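Local coordinates for TT1696 protein (Thermus thermophilus, PDB 1UFB), which is of unknown function but belongs to the HEPN family of small helical proteins and may bind DNA, at residues Gln10-Leu15 against Gln36-Ala41. Sequence-based numbering, arbitrary orientation.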
# COMPACT_ATOMS: atom_id res chain seq x y z
N GLN A 10 -1.19 6.05 -13.25
CA GLN A 10 -1.10 5.60 -11.84
C GLN A 10 0.29 5.04 -11.55
O GLN A 10 0.85 5.29 -10.49
CB GLN A 10 -2.11 4.49 -11.59
CG GLN A 10 -2.20 4.07 -10.10
CD GLN A 10 -2.59 5.24 -9.19
OE1 GLN A 10 -3.50 6.02 -9.51
NE2 GLN A 10 -1.91 5.36 -8.02
N ALA A 11 0.83 4.25 -12.50
CA ALA A 11 2.16 3.64 -12.30
C ALA A 11 3.20 4.73 -12.13
O ALA A 11 4.06 4.66 -11.22
CB ALA A 11 2.51 2.75 -13.55
N ARG A 12 3.15 5.74 -13.02
CA ARG A 12 4.11 6.88 -12.93
C ARG A 12 3.89 7.60 -11.59
O ARG A 12 4.84 7.98 -10.90
CB ARG A 12 3.96 7.86 -14.13
CG ARG A 12 4.57 7.32 -15.48
CD ARG A 12 4.52 8.36 -16.61
NE ARG A 12 3.12 8.72 -16.93
CZ ARG A 12 2.43 8.18 -17.95
NH1 ARG A 12 3.05 7.27 -18.71
NH2 ARG A 12 1.15 8.53 -18.21
N HIS A 13 2.64 7.79 -11.20
CA HIS A 13 2.39 8.46 -9.89
C HIS A 13 2.97 7.64 -8.72
O HIS A 13 3.54 8.17 -7.74
CB HIS A 13 0.86 8.67 -9.65
CG HIS A 13 0.55 9.32 -8.32
ND1 HIS A 13 0.25 8.59 -7.18
CD2 HIS A 13 0.62 10.62 -7.92
CE1 HIS A 13 0.16 9.40 -6.14
NE2 HIS A 13 0.38 10.64 -6.55
N ASN A 14 2.75 6.32 -8.77
CA ASN A 14 3.28 5.43 -7.73
C ASN A 14 4.81 5.54 -7.72
O ASN A 14 5.40 5.55 -6.63
CB ASN A 14 2.90 3.93 -8.04
CG ASN A 14 1.40 3.62 -7.85
OD1 ASN A 14 0.92 2.54 -8.28
ND2 ASN A 14 0.67 4.53 -7.18
N LEU A 15 5.45 5.60 -8.90
CA LEU A 15 6.93 5.69 -8.93
C LEU A 15 7.33 7.06 -8.36
O LEU A 15 8.30 7.15 -7.62
CB LEU A 15 7.48 5.48 -10.36
CG LEU A 15 9.01 5.23 -10.39
CD1 LEU A 15 9.43 4.03 -9.52
CD2 LEU A 15 9.45 4.93 -11.86
N GLN A 36 4.25 -1.35 -6.49
CA GLN A 36 2.94 -0.90 -6.96
C GLN A 36 3.05 -0.21 -8.33
O GLN A 36 2.12 -0.32 -9.16
CB GLN A 36 2.31 0.06 -5.93
CG GLN A 36 1.75 -0.64 -4.69
CD GLN A 36 0.49 -1.45 -5.03
OE1 GLN A 36 0.51 -2.72 -5.25
NE2 GLN A 36 -0.61 -0.73 -5.10
N ALA A 37 4.17 0.51 -8.55
CA ALA A 37 4.39 1.14 -9.87
C ALA A 37 4.49 0.03 -10.91
O ALA A 37 3.84 0.10 -11.96
CB ALA A 37 5.67 1.96 -9.89
N ALA A 38 5.31 -0.98 -10.61
CA ALA A 38 5.48 -2.07 -11.57
C ALA A 38 4.18 -2.82 -11.87
O ALA A 38 3.85 -3.15 -13.02
CB ALA A 38 6.55 -3.09 -11.08
N GLU A 39 3.43 -3.08 -10.81
CA GLU A 39 2.18 -3.79 -10.92
C GLU A 39 1.18 -3.01 -11.81
O GLU A 39 0.52 -3.55 -12.74
CB GLU A 39 1.61 -3.94 -9.45
CG GLU A 39 0.37 -4.91 -9.41
CD GLU A 39 -0.39 -4.85 -8.09
OE1 GLU A 39 0.18 -5.16 -7.05
OE2 GLU A 39 -1.59 -4.51 -8.11
N ALA A 40 0.98 -1.74 -11.47
CA ALA A 40 0.01 -0.88 -12.22
C ALA A 40 0.45 -0.75 -13.74
O ALA A 40 -0.42 -0.82 -14.67
CB ALA A 40 -0.07 0.55 -11.53
N ALA A 41 1.75 -0.61 -13.95
CA ALA A 41 2.25 -0.48 -15.35
C ALA A 41 1.94 -1.74 -16.11
O ALA A 41 1.44 -1.65 -17.26
CB ALA A 41 3.75 -0.23 -15.37
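N14 carries its CG anti to the carbonyl carbon and beside the backbone N (chi1 -70°), which lays the amide obliquely across Q36, against its CB and backbone; the CG of Q36 takes the same position (chi1 -75°). N14 CG comes up to Q36 CB, and N14 CB rests 3.7 Å from A37 CA. L15 CB meets A37 CB at 4.0 Å, while the rest of its side chain packs on L113 and A116 of helix 106-126. Helices 4-24 and 27-48 form an antiparallel hairpin in the helical HEPN fold, and alanines bring them close: the local axes approach to 7.7 Å, with A11 CA and A37 CA 4.1 Å apart. A11 CB points into helix 27-48, 3.4 Å from A37 O and 3.7 Å from A41 CB. In return A37 CB sits 3.4 Å from A11 O, and A40 CB lies 3.9 Å from A11 CA. With an alanine in place of N14, a gap would probably open beside Q36 CB and A40 CB, where the amide now packs. The second subunit also reaches this region: its W29 packs on N14, and its A101 N donates a hydrogen bond to Q10 OE1.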